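Local coordinates for mandelate racemase / muconate lactonizing enzyme family protein (Agrobacterium tumefaciens, PDB 4DXK) that belongs to the mandelate racemase subgroup of the enolase superfamily and probably acts as a lyase or racemase, its exact reaction and substrate being unsettled, at residues 91-94 with 95-99; 323-326 with 327-331. All coordinates share one frame; numbering follows the deposited sequence.

Contact 1 (91-94 with 95-99); sequences LWDI and FGKAT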
loop_
_atom_site.group_PDB
_atom_site.type_symbol
_atom_site.label_atom_id
_atom_site.label_comp_id
_atom_site.label_asym_id
_atom_site.label_seq_id
_atom_site.Cartn_x
_atom_site.Cartn_y
_atom_site.Cartn_z
ATOM N N LEU A 91 1.047 42.561 8.135
ATOM C CA LEU A 91 0.831 42.340 9.566
ATOM C C LEU A 91 2.125 42.011 10.295
ATOM O O LEU A 91 2.359 42.489 11.402
ATOM C CB LEU A 91 -0.194 41.234 9.833
ATOM C CG LEU A 91 -1.610 41.463 9.312
ATOM C CD1 LEU A 91 -2.485 40.291 9.729
ATOM C CD2 LEU A 91 -2.181 42.792 9.801
ATOM N N TRP A 92 2.976 41.198 9.675
ATOM C CA TRP A 92 4.259 40.891 10.299
ATOM C C TRP A 92 5.135 42.147 10.430
ATOM O O TRP A 92 5.848 42.320 11.418
ATOM C CB TRP A 92 4.961 39.752 9.541
ATOM C CG TRP A 92 4.391 38.416 9.895
ATOM C CD1 TRP A 92 3.426 37.726 9.220
ATOM C CD2 TRP A 92 4.714 37.642 11.047
ATOM N NE1 TRP A 92 3.145 36.553 9.877
ATOM C CE2 TRP A 92 3.915 36.485 11.008
ATOM C CE3 TRP A 92 5.598 37.818 12.118
ATOM C CZ2 TRP A 92 3.977 35.507 11.998
ATOM C CZ3 TRP A 92 5.657 36.848 13.098
ATOM C CH2 TRP A 92 4.855 35.701 13.030
ATOM N N ASP A 93 5.076 43.022 9.429
ATOM C CA ASP A 93 5.774 44.307 9.479
ATOM C C ASP A 93 5.251 45.159 10.649
ATOM O O ASP A 93 6.045 45.694 11.418
ATOM C CB ASP A 93 5.586 45.015 8.135
ATOM C CG ASP A 93 6.505 46.206 7.940
ATOM O OD1 ASP A 93 7.672 46.198 8.412
ATOM O OD2 ASP A 93 6.030 47.157 7.280
ATOM N N ILE A 94 3.929 45.254 10.806
ATOM C CA ILE A 94 3.351 45.966 11.952
ATOM C C ILE A 94 3.817 45.366 13.279
ATOM O O ILE A 94 4.201 46.093 14.186
ATOM C CB ILE A 94 1.806 45.951 11.898
ATOM C CG1 ILE A 94 1.307 46.892 10.806
ATOM C CG2 ILE A 94 1.188 46.326 13.244
ATOM C CD1 ILE A 94 -0.121 46.645 10.402
ATOM N N PHE A 95 3.772 44.041 13.392
ATOM C CA PHE A 95 4.142 43.353 14.625
ATOM C C PHE A 95 5.611 43.666 14.961
ATOM O O PHE A 95 5.941 43.976 16.110
ATOM C CB PHE A 95 3.878 41.853 14.412
ATOM C CG PHE A 95 4.093 40.964 15.626
ATOM C CD1 PHE A 95 4.162 41.459 16.915
ATOM C CD2 PHE A 95 4.200 39.590 15.435
ATOM C CE1 PHE A 95 4.354 40.591 17.993
ATOM C CE2 PHE A 95 4.396 38.730 16.504
ATOM C CZ PHE A 95 4.463 39.233 17.777
ATOM N N GLY A 96 6.483 43.645 13.958
ATOM C CA GLY A 96 7.877 44.006 14.168
ATOM C C GLY A 96 8.057 45.444 14.625
ATOM O O GLY A 96 8.793 45.733 15.574
ATOM N N LYS A 97 7.374 46.364 13.963
ATOM C CA LYS A 97 7.448 47.759 14.379
ATOM C C LYS A 97 6.905 47.967 15.792
ATOM O O LYS A 97 7.468 48.754 16.564
ATOM C CB LYS A 97 6.725 48.657 13.387
ATOM C CG LYS A 97 7.411 48.717 12.050
ATOM C CD LYS A 97 6.649 49.627 11.106
ATOM C CE LYS A 97 7.207 49.541 9.708
ATOM N NZ LYS A 97 6.548 50.490 8.780
ATOM N N ALA A 98 5.822 47.282 16.141
ATOM C CA ALA A 98 5.207 47.436 17.463
ATOM C C ALA A 98 6.125 46.945 18.574
ATOM O O ALA A 98 6.057 47.428 19.709
ATOM C CB ALA A 98 3.876 46.699 17.521
ATOM N N THR A 99 6.972 45.973 18.256
ATOM C CA THR A 99 7.853 45.361 19.249
ATOM C C THR A 99 9.303 45.791 19.107
ATOM O O THR A 99 10.154 45.339 19.876
ATOM C CB THR A 99 7.816 43.824 19.169
ATOM O OG1 THR A 99 8.184 43.389 17.848
ATOM C CG2 THR A 99 6.426 43.305 19.516
HETATM O O HOH W 1 7.201 49.333 6.299
#
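D93 and K97, one helical turn apart, meet through a long salt bridge, with D93 OD2 3.7 Å from K97 NZ, and a water lies between them at shorter range. The water accepts from K97 NZ at 2.8 Å; it sits 2.7 Å from D93 OD2 and can donate to it, though competing acceptors are in reach. The lysine chain is extended beyond CG; it starts against the D93 carbonyl, with K97 CG 3.4 Å from D93 O, and then crosses the carboxylate obliquely, bringing K97 CE 3.6 Å from D93 OD2. Each charged end has a further partner: D93 OD1 accepts from the backbone N of L376 and OD2 from that of L31, while K97 NZ donates to T29 O. With these two backbone N-H groups on the carboxylate, its negative charge is probably well stabilised. All this lies on helix 79-99, within the N-terminal capping domain of the enolase superfamily fold, and D93 ties that helix both to strand 30-35 and to L376 in the barrel-domain part of the sequence. The backbone bonds follow the alpha-helical i to i+4 pattern: F95 N to L91 O, G96 N to W92 O, K97 N to D93 O, with an N-H...O angle of 167°, and A98 N to I94 O. One turn on, T99 OG1 donates to F95 O at 2.9 Å. On another side, W92 and F95 point the same way, W92 CZ3 coming within 3.9 Å of F95 CD2. Their six-membered rings are inclined at 45°, an oblique pairing in which the tryptophan carbon lies at the edge of the phenylalanine ring. W92 NE1 is satisfied by S299 OG on helix 297-310, and F95 also packs on Q105 of a second subunit.

Contact 2 (323-326 with 327-331); sequences PVVL and CASTH
S329 and T330 both turn their hydroxyls back along the helix: chi1 is -63° for S329 and -57° for T330, which sets each OG or OG1 anti to its own carbonyl carbon and beside its own backbone N. From there each hydroxyl reaches the carbonyl four residues earlier. S329 OG donates to V325 O at 2.7 Å, and T330 OG1 donates to L326 O at 2.8 Å. Both acceptors also take the regular helical N-H: S329 N donates to V325 O at 2.9 Å, and T330 N to L326 O at 3.0 Å, so two donors grip each oxygen. In each pair the hydroxyl and the amide arrive from opposite faces of the carbonyl plane. The serine hydroxyl stands above that plane, 35° out of it, and therefore does not lie on a lone pair. Sharing the carbonyl in this way satisfies two hydroxyls in buried surroundings. Apolar groups accompany them: V325 CG1 lies 3.8 Å from S329 OG, while the L326 and T330 side chains run side by side, with L326 CD1 4.1 Å from T330 OG1. The preceding turn is held by C327 N to P323 O and A328 N to V324 O. At the start of the helix, the backbone N atoms of V324 and V325 donate to the two carboxylate oxygens of E33 on strand 30-35, and S329 and T330 pack on Q342 of strand 342-343. Serine and threonine hydroxyls bonded to the i-4 carbonyl are a familiar feature of alpha-helices, here in helix 323-335, which follows strand 315-317 in the beta/alpha barrel domain of the enolase superfamily.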
loop_
_atom_site.group_PDB
_atom_site.type_symbol
_atom_site.label_atom_id
_atom_site.label_comp_id
_atom_site.label_asym_id
_atom_site.label_seq_id
_atom_site.Cartn_x
_atom_site.Cartn_y
_atom_site.Cartn_z
ATOM N N PRO A 323 10.740 43.828 -4.228
ATOM C CA PRO A 323 11.736 43.983 -3.159
ATOM C C PRO A 323 11.198 43.578 -1.787
ATOM O O PRO A 323 11.959 43.095 -0.950
ATOM C CB PRO A 323 12.063 45.483 -3.191
ATOM C CG PRO A 323 10.865 46.124 -3.831
ATOM C CD PRO A 323 10.358 45.122 -4.825
ATOM N N VAL A 324 9.908 43.777 -1.542
ATOM C CA VAL A 324 9.351 43.408 -0.238
ATOM C C VAL A 324 9.334 41.885 -0.078
ATOM O O VAL A 324 9.689 41.362 0.977
ATOM C CB VAL A 324 7.950 44.018 -0.010
ATOM C CG1 VAL A 324 7.332 43.494 1.272
ATOM C CG2 VAL A 324 8.029 45.532 -0.000
ATOM N N VAL A 325 8.939 41.171 -1.127
ATOM C CA VAL A 325 8.993 39.712 -1.082
ATOM C C VAL A 325 10.427 39.224 -0.896
ATOM O O VAL A 325 10.664 38.320 -0.102
ATOM C CB VAL A 325 8.302 39.051 -2.300
ATOM C CG1 VAL A 325 8.633 37.558 -2.399
ATOM C CG2 VAL A 325 6.811 39.237 -2.186
ATOM N N LEU A 326 11.388 39.818 -1.594
ATOM C CA LEU A 326 12.776 39.435 -1.367
ATOM C C LEU A 326 13.165 39.644 0.098
ATOM O O LEU A 326 13.769 38.769 0.731
ATOM C CB LEU A 326 13.715 40.202 -2.297
ATOM C CG LEU A 326 15.207 39.986 -2.024
ATOM C CD1 LEU A 326 15.626 38.532 -2.244
ATOM C CD2 LEU A 326 16.062 40.911 -2.878
ATOM N N CYS A 327 12.799 40.794 0.651
ATOM C CA CYS A 327 13.173 41.106 2.015
ATOM C C CYS A 327 12.505 40.178 3.037
ATOM O O CYS A 327 13.169 39.597 3.899
ATOM C CB CYS A 327 12.856 42.567 2.321
ATOM S SG CYS A 327 13.299 43.018 3.985
ATOM N N ALA A 328 11.186 40.049 2.966
ATOM C CA ALA A 328 10.472 39.188 3.904
ATOM C C ALA A 328 10.922 37.726 3.776
ATOM O O ALA A 328 10.997 36.991 4.769
ATOM C CB ALA A 328 8.977 39.335 3.715
ATOM N N SER A 329 11.237 37.304 2.553
ATOM C CA SER A 329 11.745 35.951 2.356
ATOM C C SER A 329 13.100 35.777 3.025
ATOM O O SER A 329 13.411 34.704 3.562
ATOM C CB SER A 329 11.864 35.622 0.873
ATOM O OG SER A 329 10.586 35.646 0.254
ATOM N N THR A 330 13.929 36.815 2.960
ATOM C CA THR A 330 15.224 36.763 3.617
ATOM C C THR A 330 15.064 36.646 5.135
ATOM O O THR A 330 15.777 35.873 5.768
ATOM C CB THR A 330 16.115 37.946 3.202
ATOM O OG1 THR A 330 16.258 37.949 1.773
ATOM C CG2 THR A 330 17.495 37.823 3.816
ATOM N N HIS A 331 14.108 37.373 5.721
ATOM C CA HIS A 331 13.816 37.191 7.153
ATOM C C HIS A 331 13.472 35.730 7.459
ATOM O O HIS A 331 13.978 35.138 8.413
ATOM C CB HIS A 331 12.655 38.080 7.621
ATOM C CG HIS A 331 13.019 39.518 7.806
ATOM N ND1 HIS A 331 13.545 40.010 8.982
ATOM C CD2 HIS A 331 12.928 40.572 6.961
ATOM C CE1 HIS A 331 13.765 41.306 8.851
ATOM N NE2 HIS A 331 13.397 41.673 7.634
#

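Contacts 1 and 2 occupy different helices, 79-99 of the N-terminal domain and 323-335 of the barrel domain. Their centres are 15 Å apart and their nearest atoms about 7 Å, so they do not touch and are joined through intermediaries. One is strand 30-35: L31 bonds to D93 of contact 1 and E33 to the start of the helix in contact 2. Another is L376, whose N meets D93 and whose O meets H331 NE2. Contact 2 is the more central, about 9 Å from the chain centre against 21 Å, and its V325 side chain lies about 12 Å from a bound sodium ion. E216, E242 and E268 form a sodium site, and neither contact supplies any of them.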